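Local coordinates for TRNA threonylcarbamoyladenosine dehydratase (Escherichia coli, PDB 4D79), which catalyses the ATP-dependent dehydration of threonylcarbamoyladenosine at position 37 of certain tRNAs to its cyclic form, and can accept sulfur from the cysteine desulfurase CsdA in vitro, at residues Ile5-Ala8 against Trp9-Arg12; Ala24-Leu27 against Phe28-His32; Ile139-Cys142 against Arg143-Ile147; Arg182-Leu185 against Lys186-Gly190. One frame throughout, in Å; residues are numbered along the deposited sequence.

Overall arrangement
All four contacts are local, each joining one helical turn to the next. Interactions 1 and 2 lie on successive helices 7-20 and 22-29, their centres about 13 Å apart, and touch where Trp9 and Ile5 pack on Ala29. Interaction 1 begins a helix at the surface with a serine cap and a salt bridge; interaction 2, the more buried, lies late in one with alanines and a phenylalanine inward. Interactions 3 and 4, centres about 14 Å apart, sit near the C-terminal ends of helices 132-144 and 176-189, which pack through Ala140, Leu185 and Phe189. Interaction 3, partly buried, closes with a Schellman motif; interaction 4 is a charged surface turn across the chain's centre from interaction 1.

Interaction 1: Ile5-Ala8 against Trp9-Arg12; sequences ISDA and WRQR
Ser6 caps the first turn of helix 7-20 by accepting the backbone N-H of Trp9, with Ser6 OG 2.9 Å from Trp9 N and the bond nearly straight at 166°. Its hydroxyl oxygen stands between the backbone N and the carbonyl carbon (chi1 70°), which turns it back over the start of the helix, where the first N-H groups have no preceding turn to accept them. A small hydroxyl residue suits this N-cap position, and the same oxygen is also hydrogen-bonded to Glu99. The helical bonds proper begin with Arg10 N to Ser6 O, 3.0 Å.

Just ahead of the cap, Ile5 crosses Trp9 at about a right angle. Its CG1 lies over one indole face, toward the rim, and its CG2 approaches Trp9 CD1 to 3.7 Å. The indole is itself buried: Phe13 meets it edge to face, and Ala29 of helix 22-29 touches it.

On the exposed side Asp7 and Arg10 form a salt bridge, Asp7 OD1 to Arg10 NH2 at 2.6 Å. The bend at chi3 of Arg10 folds the guanidinium back toward the helix start, where it meets the carboxylate oxygen at its edge, with the two planes 69° apart. An acidic residue in the first turn probably also suits the positive end of the helix dipole. Ser6 O sits over the centre of one guanidinium face, and a water donates to both Asp7 O and Gln11 OE1, at 2.8 Å from the former.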
loop_
_atom_site.group_PDB
_atom_site.type_symbol
_atom_site.label_atom_id
_atom_site.label_comp_id
_atom_site.label_asym_id
_atom_site.label_seq_id
_atom_site.Cartn_x
_atom_site.Cartn_y
_atom_site.Cartn_z
ATOM N N ILE B 5 17.661 18.429 -10.484
ATOM C CA ILE B 5 16.230 18.427 -10.160
ATOM C C ILE B 5 15.566 19.614 -10.852
ATOM O O ILE B 5 15.997 20.758 -10.692
ATOM C CB ILE B 5 16.025 18.454 -8.633
ATOM C CG1 ILE B 5 16.412 17.098 -8.072
ATOM C CG2 ILE B 5 14.558 18.805 -8.225
ATOM C CD1 ILE B 5 16.492 17.006 -6.579
ATOM N N SER B 6 14.598 19.325 -11.723
ATOM C CA SER B 6 13.865 20.340 -12.471
ATOM C C SER B 6 12.748 20.992 -11.636
ATOM O O SER B 6 12.343 20.521 -10.562
ATOM C CB SER B 6 13.253 19.745 -13.734
ATOM O OG SER B 6 12.189 18.856 -13.390
ATOM N N ASP B 7 12.206 22.079 -12.182
ATOM C CA ASP B 7 11.048 22.687 -11.541
ATOM C C ASP B 7 9.873 21.729 -11.550
ATOM O O ASP B 7 9.148 21.639 -10.565
ATOM C CB ASP B 7 10.659 23.989 -12.247
ATOM C CG ASP B 7 11.588 25.164 -11.904
ATOM O OD1 ASP B 7 12.331 25.123 -10.897
ATOM O OD2 ASP B 7 11.531 26.165 -12.641
ATOM N N ALA B 8 9.704 20.967 -12.633
ATOM C CA ALA B 8 8.643 19.959 -12.682
ATOM C C ALA B 8 8.822 18.881 -11.615
ATOM O O ALA B 8 7.848 18.453 -10.992
ATOM C CB ALA B 8 8.578 19.333 -14.066
ATOM N N TRP B 9 10.054 18.406 -11.426
ATOM C CA TRP B 9 10.364 17.462 -10.366
ATOM C C TRP B 9 9.984 18.019 -9.004
ATOM O O TRP B 9 9.440 17.293 -8.152
ATOM C CB TRP B 9 11.848 17.150 -10.431
ATOM C CG TRP B 9 12.341 15.967 -9.646
ATOM C CD1 TRP B 9 12.352 15.822 -8.309
ATOM C CD2 TRP B 9 12.931 14.800 -10.190
ATOM N NE1 TRP B 9 12.915 14.621 -7.972
ATOM C CE2 TRP B 9 13.279 13.972 -9.119
ATOM C CE3 TRP B 9 13.216 14.376 -11.493
ATOM C CZ2 TRP B 9 13.880 12.729 -9.303
ATOM C CZ3 TRP B 9 13.823 13.163 -11.676
ATOM C CH2 TRP B 9 14.157 12.352 -10.589
ATOM N N ARG B 10 10.303 19.288 -8.746
ATOM C CA ARG B 10 9.895 19.857 -7.465
ATOM C C ARG B 10 8.373 19.968 -7.338
ATOM O O ARG B 10 7.855 19.927 -6.222
ATOM C CB ARG B 10 10.549 21.208 -7.218
ATOM C CG ARG B 10 11.929 21.130 -6.580
ATOM C CD ARG B 10 12.418 22.533 -6.173
ATOM N NE ARG B 10 12.635 23.283 -7.376
ATOM C CZ ARG B 10 13.756 23.252 -8.082
ATOM N NH1 ARG B 10 14.808 22.542 -7.695
ATOM N NH2 ARG B 10 13.817 23.952 -9.181
ATOM N N GLN B 11 7.638 20.136 -8.436
ATOM C CA GLN B 11 6.178 20.135 -8.315
ATOM C C GLN B 11 5.681 18.740 -7.953
ATOM O O GLN B 11 4.762 18.584 -7.139
ATOM C CB GLN B 11 5.527 20.590 -9.618
ATOM C CG GLN B 11 5.684 22.102 -9.889
ATOM C CD GLN B 11 5.244 22.942 -8.722
ATOM O OE1 GLN B 11 6.068 23.526 -8.009
ATOM N NE2 GLN B 11 3.944 22.984 -8.494
ATOM N N ARG B 12 6.242 17.718 -8.595
ATOM C CA ARG B 12 5.821 16.342 -8.325
ATOM C C ARG B 12 6.193 15.921 -6.910
ATOM O O ARG B 12 5.416 15.233 -6.242
ATOM C CB ARG B 12 6.438 15.400 -9.346
ATOM C CG ARG B 12 5.925 15.588 -10.745
ATOM C CD ARG B 12 6.481 14.545 -11.708
ATOM N NE ARG B 12 5.756 14.677 -12.962
ATOM C CZ ARG B 12 6.169 15.351 -14.024
ATOM N NH1 ARG B 12 7.393 15.875 -14.088
ATOM N NH2 ARG B 12 5.383 15.403 -15.078
HETATM O O HOH W 1 8.566 23.924 -9.082
#

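Interaction 2: Ala24-Leu27 against Phe28-His32; sequences ALQL and FADAH
The C-terminal part of helix 22-29 brings Phe28 over Ala24, one turn back along the same face. Phe28 N donates to Ala24 O at 2.8 Å, almost straight at 170°. With CG turned opposite its own carbonyl carbon (chi1 -60°), the phenyl ring comes to lie over that acceptor too: Ala24 O is 3.2 Å from Phe28 CG, above one face and offset toward the rim. Ala24 CB reaches the far end of the ring at Phe28 CZ, 4.1 Å away; this small side chain suits a buried position that also touches Met261 of helix 242-266.

The helix leads into strand 32-36 of the Rossmann-like sheet of the ThiF family, and its inner face is apolar accordingly. Phe28 packs on Leu257 and Met261 and meets Tyr20 edge to face, while Leu25 touches Phe13 and Ala17 of helix 7-20.

On the more open side, Gln26 and Asp30 hold polar groups side by side, amide and carboxylate planes 24° apart. The bend at chi2 of Gln26 brings its NE2 within 3.1 Å of Asp30 OD1, a weak bond. Both groups are pinned more firmly by the backbone of Val3, whose O accepts from Gln26 NE2 and whose N donates to Asp30 OD1.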
loop_
_atom_site.group_PDB
_atom_site.type_symbol
_atom_site.label_atom_id
_atom_site.label_comp_id
_atom_site.label_asym_id
_atom_site.label_seq_id
_atom_site.Cartn_x
_atom_site.Cartn_y
_atom_site.Cartn_z
ATOM N N ALA B 24 17.689 14.830 1.316
ATOM C CA ALA B 24 17.107 13.571 0.912
ATOM C C ALA B 24 16.526 13.643 -0.499
ATOM O O ALA B 24 16.604 12.667 -1.250
ATOM C CB ALA B 24 16.039 13.167 1.918
ATOM N N LEU B 25 15.867 14.748 -0.856
ATOM C CA LEU B 25 15.304 14.820 -2.204
ATOM C C LEU B 25 16.392 14.588 -3.254
ATOM O O LEU B 25 16.180 13.885 -4.247
ATOM C CB LEU B 25 14.615 16.164 -2.429
ATOM C CG LEU B 25 13.827 16.280 -3.743
ATOM C CD1 LEU B 25 12.508 15.489 -3.685
ATOM C CD2 LEU B 25 13.539 17.757 -4.092
ATOM N N GLN B 26 17.540 15.206 -3.069
ATOM C CA GLN B 26 18.638 15.023 -4.012
ATOM C C GLN B 26 19.232 13.620 -3.906
ATOM O O GLN B 26 19.576 13.008 -4.924
ATOM C CB GLN B 26 19.715 16.092 -3.795
ATOM C CG GLN B 26 20.847 15.983 -4.789
ATOM C CD GLN B 26 20.468 16.378 -6.184
ATOM O OE1 GLN B 26 20.262 17.562 -6.491
ATOM N NE2 GLN B 26 20.280 15.389 -7.024
ATOM N N LEU B 27 19.350 13.089 -2.686
ATOM C CA LEU B 27 19.835 11.716 -2.519
ATOM C C LEU B 27 18.967 10.739 -3.299
ATOM O O LEU B 27 19.479 9.833 -3.960
ATOM C CB LEU B 27 19.838 11.334 -1.034
ATOM C CG LEU B 27 20.328 9.932 -0.666
ATOM C CD1 LEU B 27 21.846 9.807 -0.908
ATOM C CD2 LEU B 27 19.982 9.643 0.786
ATOM N N PHE B 28 17.636 10.880 -3.171
ATOM C CA PHE B 28 16.712 10.021 -3.890
ATOM C C PHE B 28 16.840 10.213 -5.400
ATOM O O PHE B 28 16.822 9.229 -6.171
ATOM C CB PHE B 28 15.257 10.271 -3.441
ATOM C CG PHE B 28 14.980 10.018 -1.960
ATOM C CD1 PHE B 28 15.868 9.332 -1.153
ATOM C CD2 PHE B 28 13.781 10.482 -1.379
ATOM C CE1 PHE B 28 15.574 9.111 0.207
ATOM C CE2 PHE B 28 13.504 10.254 -0.028
ATOM C CZ PHE B 28 14.404 9.571 0.755
ATOM N N ALA B 29 16.940 11.461 -5.853
ATOM C CA ALA B 29 17.033 11.698 -7.294
ATOM C C ALA B 29 18.299 11.069 -7.887
ATOM O O ALA B 29 18.306 10.637 -9.046
ATOM C CB ALA B 29 16.993 13.195 -7.589
ATOM N N ASP B 30 19.360 11.007 -7.106
ATOM C CA ASP B 30 20.650 10.465 -7.519
ATOM C C ASP B 30 20.723 8.952 -7.351
ATOM O O ASP B 30 21.716 8.335 -7.776
ATOM C CB ASP B 30 21.767 11.077 -6.676
ATOM C CG ASP B 30 22.052 12.507 -7.006
ATOM O OD1 ASP B 30 21.711 12.915 -8.110
ATOM O OD2 ASP B 30 22.723 13.191 -6.207
ATOM N N ALA B 31 19.704 8.344 -6.751
ATOM C CA ALA B 31 19.761 6.923 -6.418
ATOM C C ALA B 31 19.332 6.073 -7.595
ATOM O O ALA B 31 18.559 6.492 -8.456
ATOM C CB ALA B 31 18.890 6.599 -5.209
ATOM N N HIS B 32 19.850 4.862 -7.626
ATOM C CA HIS B 32 19.450 3.870 -8.612
ATOM C C HIS B 32 19.083 2.627 -7.819
ATOM O O HIS B 32 19.963 1.992 -7.222
ATOM C CB HIS B 32 20.572 3.589 -9.630
ATOM C CG HIS B 32 20.114 2.754 -10.788
ATOM N ND1 HIS B 32 20.925 2.440 -11.864
ATOM C CD2 HIS B 32 18.919 2.154 -11.026
ATOM C CE1 HIS B 32 20.241 1.695 -12.720
ATOM N NE2 HIS B 32 19.014 1.514 -12.237
#

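Interaction 3: Ile139-Cys142 against Arg143-Ile147; sequences IAYC and RRNKI
A Schellman motif closes helix 132-144, within the beta-alpha-beta unit that runs from strand 124-127 to strand 149-152. Ile147 N reaches back to Cys142 O at 2.9 Å and Lys146 N to Arg143 O at 3.3 Å, while Lys146, the C-prime residue, takes the positive phi that turns the chain out of the helix.

Beside this turn, Asn145 grips Tyr141 O twice. Its backbone N and its side-chain ND2 (2.9 Å from Tyr141 O) arrive from opposite faces of the carbonyl plane. With CG opposite its own carbonyl carbon (chi1 -74°), the amide folds back along the helix, and ND2 also sits over the centre of the Tyr141 ring, 3.1 Å above its plane. Ring and amide planes are 38° apart. The phenol, directed away from its backbone N (chi1 -172°), further meets Ile147 CD1 through Tyr141 CE2 at 3.9 Å and packs on helix 114-118. An alanine at Tyr141 would keep the carbonyl acceptor but is likely to strip ND2 and Ile147 CD1 of their aromatic neighbour and open a gap against Met118.

Cys142, small enough for the buried side, packs its CB on Ile147 CB at 3.9 Å. Because Tyr141 O takes a second donor from the asparagine side chain, the last turn is held twice at one acceptor, and that bond together with the ring face beneath ND2 probably fixes the amide's rotation.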
loop_
_atom_site.group_PDB
_atom_site.type_symbol
_atom_site.label_atom_id
_atom_site.label_comp_id
_atom_site.label_asym_id
_atom_site.label_seq_id
_atom_site.Cartn_x
_atom_site.Cartn_y
_atom_site.Cartn_z
ATOM N N ILE B 139 20.247 -13.058 -2.772
ATOM C CA ILE B 139 20.592 -12.652 -1.411
ATOM C C ILE B 139 22.049 -12.945 -1.107
ATOM O O ILE B 139 22.752 -12.104 -0.534
ATOM C CB ILE B 139 19.648 -13.329 -0.402
ATOM C CG1 ILE B 139 18.261 -12.695 -0.528
ATOM C CG2 ILE B 139 20.164 -13.213 1.056
ATOM C CD1 ILE B 139 17.240 -13.476 0.171
ATOM N N ALA B 140 22.515 -14.153 -1.455
ATOM C CA ALA B 140 23.897 -14.529 -1.189
ATOM C C ALA B 140 24.865 -13.581 -1.892
ATOM O O ALA B 140 25.827 -13.102 -1.283
ATOM C CB ALA B 140 24.118 -15.987 -1.599
ATOM N N TYR B 141 24.572 -13.227 -3.144
ATOM C CA TYR B 141 25.431 -12.316 -3.886
ATOM C C TYR B 141 25.450 -10.919 -3.270
ATOM O O TYR B 141 26.527 -10.333 -3.077
ATOM C CB TYR B 141 24.998 -12.251 -5.350
ATOM C CG TYR B 141 26.002 -11.461 -6.159
ATOM C CD1 TYR B 141 27.140 -12.083 -6.694
ATOM C CD2 TYR B 141 25.863 -10.105 -6.308
ATOM C CE1 TYR B 141 28.097 -11.351 -7.406
ATOM C CE2 TYR B 141 26.794 -9.358 -7.019
ATOM C CZ TYR B 141 27.920 -9.996 -7.545
ATOM O OH TYR B 141 28.816 -9.250 -8.235
ATOM N N CYS B 142 24.268 -10.335 -2.971
ATOM C CA CYS B 142 24.275 -8.993 -2.415
ATOM C C CYS B 142 24.904 -8.979 -1.037
ATOM O O CYS B 142 25.650 -8.055 -0.712
ATOM C CB CYS B 142 22.841 -8.424 -2.335
ATOM S SG CYS B 142 22.216 -8.126 -3.982
ATOM N N ARG B 143 24.629 -10.009 -0.228
ATOM C CA ARG B 143 25.231 -10.095 1.099
ATOM C C ARG B 143 26.768 -10.140 1.024
ATOM O O ARG B 143 27.437 -9.357 1.701
ATOM C CB ARG B 143 24.692 -11.323 1.820
ATOM C CG ARG B 143 25.182 -11.503 3.255
ATOM C CD ARG B 143 24.689 -12.868 3.741
ATOM N NE ARG B 143 25.098 -13.226 5.099
ATOM C CZ ARG B 143 26.153 -13.955 5.426
ATOM N NH1 ARG B 143 26.981 -14.424 4.493
ATOM N NH2 ARG B 143 26.376 -14.207 6.710
ATOM N N ARG B 144 27.325 -11.015 0.160
ATOM C CA ARG B 144 28.783 -11.176 -0.001
ATOM C C ARG B 144 29.435 -9.888 -0.460
ATOM O O ARG B 144 30.578 -9.588 -0.086
ATOM C CB ARG B 144 29.114 -12.265 -1.038
ATOM C CG ARG B 144 28.907 -13.644 -0.637
ATOM C CD ARG B 144 28.990 -14.582 -1.852
ATOM N NE ARG B 144 28.772 -15.975 -1.430
ATOM C CZ ARG B 144 28.855 -17.030 -2.231
ATOM N NH1 ARG B 144 29.161 -16.880 -3.515
ATOM N NH2 ARG B 144 28.633 -18.241 -1.740
ATOM N N ASN B 145 28.736 -9.121 -1.297
ATOM C CA ASN B 145 29.301 -7.950 -1.932
ATOM C C ASN B 145 28.952 -6.664 -1.222
ATOM O O ASN B 145 29.298 -5.575 -1.705
ATOM C CB ASN B 145 28.875 -7.931 -3.394
ATOM C CG ASN B 145 29.643 -8.971 -4.205
ATOM O OD1 ASN B 145 30.831 -8.781 -4.489
ATOM N ND2 ASN B 145 28.983 -10.072 -4.563
ATOM N N LYS B 146 28.296 -6.766 -0.068
ATOM C CA LYS B 146 27.893 -5.611 0.720
ATOM C C LYS B 146 27.014 -4.652 -0.096
ATOM O O LYS B 146 27.104 -3.432 0.029
ATOM C CB LYS B 146 29.125 -4.900 1.273
ATOM C CG LYS B 146 29.984 -5.860 2.116
ATOM C CD LYS B 146 31.195 -5.165 2.713
ATOM C CE LYS B 146 32.022 -6.093 3.605
ATOM N NZ LYS B 146 32.601 -7.275 2.905
ATOM N N ILE B 147 26.188 -5.214 -0.963
ATOM C CA ILE B 147 25.223 -4.420 -1.720
ATOM C C ILE B 147 23.988 -4.222 -0.841
ATOM O O ILE B 147 23.447 -5.220 -0.337
ATOM C CB ILE B 147 24.857 -5.135 -3.019
ATOM C CG1 ILE B 147 26.096 -5.311 -3.934
ATOM C CG2 ILE B 147 23.690 -4.420 -3.718
ATOM C CD1 ILE B 147 25.819 -6.122 -5.144
HETATM O O HOH W 2 26.465 -14.371 1.373
#

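Interaction 4: Arg182-Leu185 against Lys186-Gly190; sequences RERL and KSDFG
Arg184 and Asp188 lie one turn apart on the flank of helix 176-189 beside helix 132-144, joined chiefly through the arginine's aliphatic part. Asp188 OD2 is 3.3 Å from Arg184 CD, and the salt bridge to Arg184 NH1 is long at 3.6 Å, the carboxylate oxygen lying at the guanidinium edge. Bends at chi2 and chi3 of Arg184 (70° and 75°) curl the chain so that its charged end runs beside the acid. Replacing this arginine with a leucine would probably leave the Asp188 carboxylate without its nearby positive charge.

The backbone acceptors are taken in turn: Arg184 O by Asp188 N at 2.9 Å, Glu183 O by Ser187 N at 3.1 Å, and Leu185 O weakly by Phe189 N; Leu185 is also backbone-bonded to Val191. Ser187 OG lies 3.2 Å from Glu183 O and 3.0 Å from Asp188 OD1, and its single proton could serve either. Arg182 NH1 is satisfied by Thr172 OG1 and Leu169 O. Phe189 O accepts from Arg144 NH2, a bond between helices, while the phenyl ring packs on Ala137 and Ala140 as an apolar inner face requires. Gly190 N closes on Lys186 O at 3.1 Å, and this bond with Gly190's positive phi, easily adopted without a side chain, is consistent with a glycine C-cap of the alpha-L type.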
loop_
_atom_site.group_PDB
_atom_site.type_symbol
_atom_site.label_atom_id
_atom_site.label_comp_id
_atom_site.label_asym_id
_atom_site.label_seq_id
_atom_site.Cartn_x
_atom_site.Cartn_y
_atom_site.Cartn_z
ATOM N N ARG B 182 16.279 -19.636 4.149
ATOM C CA ARG B 182 17.388 -19.891 5.064
ATOM C C ARG B 182 18.021 -21.248 4.789
ATOM O O ARG B 182 19.245 -21.382 4.784
ATOM C CB ARG B 182 16.905 -19.820 6.513
ATOM C CG ARG B 182 16.553 -18.421 6.967
ATOM C CD ARG B 182 16.367 -18.382 8.474
ATOM N NE ARG B 182 15.251 -19.214 8.898
ATOM C CZ ARG B 182 14.019 -18.774 9.128
ATOM N NH1 ARG B 182 13.716 -17.483 8.995
ATOM N NH2 ARG B 182 13.088 -19.623 9.505
ATOM N N GLU B 183 17.203 -22.262 4.528
ATOM C CA GLU B 183 17.752 -23.593 4.293
ATOM C C GLU B 183 18.568 -23.640 3.006
ATOM O O GLU B 183 19.643 -24.258 2.972
ATOM C CB GLU B 183 16.612 -24.620 4.275
ATOM C CG GLU B 183 15.848 -24.732 5.603
ATOM C CD GLU B 183 16.757 -24.668 6.825
ATOM O OE1 GLU B 183 17.477 -25.657 7.089
ATOM O OE2 GLU B 183 16.754 -23.624 7.519
ATOM N N ARG B 184 18.089 -22.984 1.939
ATOM C CA ARG B 184 18.839 -22.999 0.685
ATOM C C ARG B 184 20.107 -22.162 0.785
ATOM O O ARG B 184 21.138 -22.503 0.185
ATOM C CB ARG B 184 17.984 -22.502 -0.480
ATOM C CG ARG B 184 18.617 -22.792 -1.831
ATOM C CD ARG B 184 18.573 -24.293 -2.114
ATOM N NE ARG B 184 17.243 -24.767 -2.478
ATOM C CZ ARG B 184 16.806 -24.841 -3.733
ATOM N NH1 ARG B 184 17.619 -24.528 -4.735
ATOM N NH2 ARG B 184 15.580 -25.276 -3.996
ATOM N N LEU B 185 20.047 -21.046 1.504
ATOM C CA LEU B 185 21.249 -20.242 1.678
ATOM C C LEU B 185 22.357 -21.055 2.324
ATOM O O LEU B 185 23.526 -20.940 1.943
ATOM C CB LEU B 185 20.953 -19.005 2.520
ATOM C CG LEU B 185 20.246 -17.853 1.808
ATOM C CD1 LEU B 185 19.728 -16.805 2.792
ATOM C CD2 LEU B 185 21.191 -17.217 0.790
ATOM N N LYS B 186 22.006 -21.875 3.300
ATOM C CA LYS B 186 23.007 -22.671 3.988
ATOM C C LYS B 186 23.557 -23.759 3.069
ATOM O O LYS B 186 24.767 -23.841 2.849
ATOM C CB LYS B 186 22.403 -23.247 5.269
ATOM C CG LYS B 186 23.314 -24.213 6.034
ATOM C CD LYS B 186 22.691 -24.610 7.375
ATOM C CE LYS B 186 23.464 -25.731 8.067
ATOM N NZ LYS B 186 22.974 -25.984 9.461
ATOM N N SER B 187 22.675 -24.560 2.468
ATOM C CA SER B 187 23.117 -25.732 1.719
ATOM C C SER B 187 23.812 -25.342 0.419
ATOM O O SER B 187 24.804 -25.971 0.038
ATOM C CB SER B 187 21.932 -26.666 1.457
ATOM O OG SER B 187 20.957 -26.043 0.635
ATOM N N ASP B 188 23.318 -24.313 -0.277
ATOM C CA ASP B 188 23.817 -23.982 -1.611
ATOM C C ASP B 188 24.876 -22.885 -1.640
ATOM O O ASP B 188 25.559 -22.749 -2.660
ATOM C CB ASP B 188 22.669 -23.537 -2.530
ATOM C CG ASP B 188 21.819 -24.690 -2.993
ATOM O OD1 ASP B 188 21.775 -25.702 -2.273
ATOM O OD2 ASP B 188 21.198 -24.588 -4.071
ATOM N N PHE B 189 24.996 -22.072 -0.591
ATOM C CA PHE B 189 25.874 -20.906 -0.605
ATOM C C PHE B 189 26.722 -20.758 0.646
ATOM O O PHE B 189 27.473 -19.779 0.752
ATOM C CB PHE B 189 25.046 -19.620 -0.810
ATOM C CG PHE B 189 24.337 -19.577 -2.131
ATOM C CD1 PHE B 189 25.005 -19.128 -3.267
ATOM C CD2 PHE B 189 23.035 -20.022 -2.250
ATOM C CE1 PHE B 189 24.375 -19.109 -4.483
ATOM C CE2 PHE B 189 22.396 -20.007 -3.472
ATOM C CZ PHE B 189 23.061 -19.546 -4.584
ATOM N N GLY B 190 26.609 -21.677 1.597
ATOM C CA GLY B 190 27.388 -21.604 2.808
ATOM C C GLY B 190 27.042 -20.443 3.697
ATOM O O GLY B 190 27.837 -20.092 4.572
#